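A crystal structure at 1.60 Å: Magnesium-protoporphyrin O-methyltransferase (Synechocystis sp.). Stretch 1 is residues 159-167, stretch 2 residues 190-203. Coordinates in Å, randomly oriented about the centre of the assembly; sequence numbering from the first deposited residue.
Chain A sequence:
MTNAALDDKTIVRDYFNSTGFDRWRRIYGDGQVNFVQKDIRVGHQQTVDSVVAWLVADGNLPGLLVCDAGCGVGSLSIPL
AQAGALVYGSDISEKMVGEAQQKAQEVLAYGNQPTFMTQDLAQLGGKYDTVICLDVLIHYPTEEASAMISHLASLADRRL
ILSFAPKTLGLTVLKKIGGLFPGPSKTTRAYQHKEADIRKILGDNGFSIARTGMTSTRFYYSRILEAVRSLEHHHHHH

Stretch 1 159-167: RLILSFAPK
Stretch 2 190-203: AYQHKEADIRKILG

A strand packs its apolar side chains against an almost antiparallel helix, and a single backbone bridge, Pro166 with His193, joins the two stretches just ahead of the helix. Strand 159-164 is extended, and its axis passes 10.8 Å from that of helix 195-203 at 158° between N-to-C directions, with Leu160 facing Leu202 at 8.8 Å between CA atoms.

Alternation sets the pattern: Leu160, Leu162 and Phe164 point toward the helix, while Ile161 points away. The helix answers with Ile198 and Leu202, one turn apart. Leu160 (t, p) brings CD2 to 3.7 Å from Leu202 CD2; Leu162 (m, t) sets CD1 4.1 Å from Leu202 CD2 and 4.3 Å from Ile198 CG2. Leu202 is m, t and Ile198 m, m. All four are buried, where branched aliphatic chains fill space without leaving a polar group unpaired.

Phe164, with chi1 p and chi2 -83°, loses the most area to the other stretch. Ile198 CG1 lies over one ring face, 3.9 Å from the Phe164 ring centroid, a CH-pi contact; His193 O meets the edge, 3.4 Å from Phe164 CE2.

At the bridge, where Pro166 pairs with His193 at a CA-CA distance of 5.2 Å, His193 N donates to Ala165 O (2.9 Å, 163°) and Lys167 N donates to His193 O (3.0 Å, 138°). Proline fits between these bonds because it need supply no N-H; its CA instead approaches His193 O at 3.3 Å. One water extends the link, accepting from Ala165 N at 2.9 Å and donating to Tyr191 O at 2.7 Å.

Lys194 is at the N-cap position; its CA-to-CB bond points away, yet its CG still lies 3.9 Å from Lys167 CB, and Lys194 O accepts from Ile198 N at 3.1 Å. Inside the helix, Arg199 NE forms a salt bridge with Glu195 OE2 at 2.8 Å.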

# COMPACT_ATOMS: atom_id res chain seq x y z
N ARG A 159 -11.23 -4.74 8.65
CA ARG A 159 -11.04 -3.52 7.88
C ARG A 159 -10.06 -3.65 6.72
O ARG A 159 -9.00 -4.26 6.85
CB ARG A 159 -10.62 -2.37 8.81
CG ARG A 159 -10.27 -1.08 8.09
CD ARG A 159 -10.09 0.06 9.07
NE ARG A 159 -9.11 -0.24 10.11
CZ ARG A 159 -8.76 0.59 11.08
NH1 ARG A 159 -9.32 1.80 11.15
NH2 ARG A 159 -7.86 0.23 11.98
N LEU A 160 -10.43 -3.07 5.58
CA LEU A 160 -9.57 -3.00 4.41
C LEU A 160 -9.47 -1.55 3.96
O LEU A 160 -10.48 -0.90 3.71
CB LEU A 160 -10.13 -3.87 3.29
CG LEU A 160 -9.38 -3.89 1.95
CD1 LEU A 160 -7.92 -4.29 2.14
CD2 LEU A 160 -10.08 -4.84 0.98
N ILE A 161 -8.25 -1.03 3.86
CA ILE A 161 -8.03 0.33 3.38
C ILE A 161 -7.29 0.29 2.06
O ILE A 161 -6.25 -0.37 1.94
CB ILE A 161 -7.24 1.16 4.41
CG1 ILE A 161 -8.06 1.35 5.68
CG2 ILE A 161 -6.84 2.51 3.82
CD1 ILE A 161 -7.27 1.90 6.84
N LEU A 162 -7.82 0.97 1.05
CA LEU A 162 -7.24 0.98 -0.29
C LEU A 162 -7.07 2.40 -0.80
O LEU A 162 -7.84 3.29 -0.43
CB LEU A 162 -8.15 0.24 -1.27
CG LEU A 162 -8.61 -1.19 -0.99
CD1 LEU A 162 -9.61 -1.62 -2.04
CD2 LEU A 162 -7.42 -2.13 -0.95
N SER A 163 -6.08 2.61 -1.66
CA SER A 163 -6.02 3.84 -2.42
C SER A 163 -5.80 3.53 -3.90
O SER A 163 -5.19 2.52 -4.25
CB SER A 163 -4.94 4.80 -1.89
OG SER A 163 -3.64 4.32 -2.16
N PHE A 164 -6.32 4.39 -4.76
CA PHE A 164 -6.24 4.19 -6.20
C PHE A 164 -6.38 5.53 -6.91
O PHE A 164 -6.86 6.50 -6.32
CB PHE A 164 -7.34 3.22 -6.67
CG PHE A 164 -8.74 3.70 -6.40
CD1 PHE A 164 -9.32 3.52 -5.15
CD2 PHE A 164 -9.47 4.33 -7.39
CE1 PHE A 164 -10.61 3.96 -4.90
CE2 PHE A 164 -10.76 4.77 -7.15
CZ PHE A 164 -11.33 4.58 -5.90
N ALA A 165 -5.96 5.58 -8.16
CA ALA A 165 -6.16 6.75 -8.99
C ALA A 165 -7.54 6.65 -9.62
O ALA A 165 -7.81 5.72 -10.38
CB ALA A 165 -5.10 6.84 -10.06
N PRO A 166 -8.44 7.59 -9.30
CA PRO A 166 -9.81 7.52 -9.80
C PRO A 166 -9.90 7.80 -11.30
O PRO A 166 -9.16 8.63 -11.83
CB PRO A 166 -10.54 8.61 -9.00
CG PRO A 166 -9.47 9.57 -8.63
CD PRO A 166 -8.23 8.76 -8.42
N LYS A 167 -10.81 7.11 -11.97
CA LYS A 167 -10.99 7.26 -13.41
C LYS A 167 -11.88 8.46 -13.73
O LYS A 167 -12.85 8.33 -14.47
CB LYS A 167 -11.58 5.99 -14.02
N ALA A 190 0.26 2.44 -15.95
CA ALA A 190 -0.60 2.92 -14.88
C ALA A 190 -2.06 2.77 -15.27
O ALA A 190 -2.43 2.95 -16.43
CB ALA A 190 -0.28 4.37 -14.55
N TYR A 191 -2.90 2.43 -14.30
CA TYR A 191 -4.32 2.25 -14.54
C TYR A 191 -5.16 3.06 -13.57
O TYR A 191 -4.87 3.11 -12.37
CB TYR A 191 -4.70 0.77 -14.41
CG TYR A 191 -4.02 -0.14 -15.41
CD1 TYR A 191 -2.77 -0.69 -15.14
CD2 TYR A 191 -4.63 -0.46 -16.62
CE1 TYR A 191 -2.15 -1.53 -16.04
CE2 TYR A 191 -4.01 -1.30 -17.53
CZ TYR A 191 -2.77 -1.82 -17.23
OH TYR A 191 -2.15 -2.66 -18.14
N GLN A 192 -6.19 3.71 -14.10
CA GLN A 192 -7.18 4.37 -13.26
C GLN A 192 -8.34 3.41 -13.03
O GLN A 192 -8.63 2.57 -13.88
CB GLN A 192 -7.69 5.65 -13.92
CG GLN A 192 -6.68 6.78 -13.98
CD GLN A 192 -7.25 8.03 -14.63
OE1 GLN A 192 -8.27 7.98 -15.31
NE2 GLN A 192 -6.58 9.16 -14.42
N HIS A 193 -8.99 3.53 -11.89
CA HIS A 193 -10.15 2.70 -11.58
C HIS A 193 -11.33 3.56 -11.20
O HIS A 193 -11.18 4.56 -10.50
CB HIS A 193 -9.82 1.74 -10.44
CG HIS A 193 -8.67 0.83 -10.73
ND1 HIS A 193 -8.75 -0.19 -11.65
CD2 HIS A 193 -7.42 0.79 -10.23
CE1 HIS A 193 -7.59 -0.82 -11.70
NE2 HIS A 193 -6.76 -0.24 -10.85
N LYS A 194 -12.51 3.18 -11.68
CA LYS A 194 -13.74 3.87 -11.31
C LYS A 194 -14.06 3.58 -9.85
O LYS A 194 -14.01 2.42 -9.43
CB LYS A 194 -14.91 3.42 -12.18
CG LYS A 194 -14.79 3.79 -13.65
CD LYS A 194 -16.01 3.34 -14.44
CE LYS A 194 -15.88 3.70 -15.91
NZ LYS A 194 -15.71 5.16 -16.12
N GLU A 195 -14.38 4.62 -9.09
CA GLU A 195 -14.76 4.45 -7.70
C GLU A 195 -15.98 3.54 -7.57
O GLU A 195 -16.08 2.75 -6.63
CB GLU A 195 -15.02 5.80 -7.03
CG GLU A 195 -15.57 5.68 -5.61
CD GLU A 195 -15.44 6.95 -4.80
OE1 GLU A 195 -14.59 7.80 -5.15
OE2 GLU A 195 -16.18 7.10 -3.81
N ALA A 196 -16.89 3.63 -8.53
CA ALA A 196 -18.07 2.78 -8.54
C ALA A 196 -17.68 1.31 -8.64
O ALA A 196 -18.29 0.45 -7.99
CB ALA A 196 -19.01 3.17 -9.69
N ASP A 197 -16.66 1.02 -9.43
CA ASP A 197 -16.16 -0.35 -9.58
C ASP A 197 -15.51 -0.84 -8.29
O ASP A 197 -15.76 -1.96 -7.85
CB ASP A 197 -15.16 -0.46 -10.73
CG ASP A 197 -15.82 -0.29 -12.09
OD1 ASP A 197 -17.06 -0.38 -12.18
OD2 ASP A 197 -15.08 -0.09 -13.08
N ILE A 198 -14.68 0.00 -7.68
CA ILE A 198 -14.00 -0.36 -6.44
C ILE A 198 -15.00 -0.60 -5.31
O ILE A 198 -14.88 -1.56 -4.56
CB ILE A 198 -12.98 0.72 -6.02
CG1 ILE A 198 -11.93 0.93 -7.12
CG2 ILE A 198 -12.30 0.33 -4.71
CD1 ILE A 198 -11.10 -0.31 -7.42
N ARG A 199 -15.99 0.28 -5.20
CA ARG A 199 -17.03 0.13 -4.18
C ARG A 199 -17.85 -1.14 -4.39
O ARG A 199 -18.25 -1.79 -3.43
CB ARG A 199 -17.95 1.35 -4.14
CG ARG A 199 -17.33 2.58 -3.50
CD ARG A 199 -18.31 3.75 -3.54
NE ARG A 199 -17.78 4.95 -2.91
CZ ARG A 199 -18.17 5.42 -1.73
NH1 ARG A 199 -19.11 4.78 -1.03
NH2 ARG A 199 -17.63 6.53 -1.24
N LYS A 200 -18.10 -1.48 -5.65
CA LYS A 200 -18.86 -2.68 -5.99
C LYS A 200 -18.10 -3.93 -5.57
O LYS A 200 -18.68 -4.84 -4.97
CB LYS A 200 -19.17 -2.72 -7.49
CG LYS A 200 -19.97 -3.93 -7.95
CD LYS A 200 -21.30 -4.02 -7.21
CE LYS A 200 -22.24 -5.01 -7.88
NZ LYS A 200 -21.65 -6.37 -7.97
N ILE A 201 -16.81 -3.97 -5.87
CA ILE A 201 -15.96 -5.10 -5.50
C ILE A 201 -15.90 -5.26 -3.98
O ILE A 201 -15.98 -6.37 -3.46
CB ILE A 201 -14.54 -4.94 -6.07
CG1 ILE A 201 -14.59 -4.89 -7.60
CG2 ILE A 201 -13.64 -6.08 -5.61
CD1 ILE A 201 -13.35 -4.29 -8.23
N LEU A 202 -15.76 -4.14 -3.28
CA LEU A 202 -15.74 -4.17 -1.82
C LEU A 202 -17.07 -4.67 -1.26
O LEU A 202 -17.10 -5.48 -0.34
CB LEU A 202 -15.40 -2.78 -1.26
CG LEU A 202 -13.94 -2.36 -1.44
CD1 LEU A 202 -13.75 -0.88 -1.12
CD2 LEU A 202 -13.03 -3.21 -0.56
N GLY A 203 -18.17 -4.19 -1.84
CA GLY A 203 -19.49 -4.63 -1.45
C GLY A 203 -19.71 -6.11 -1.68
O GLY A 203 -20.31 -6.80 -0.86
O HOH W 1 -5.63 3.26 -9.79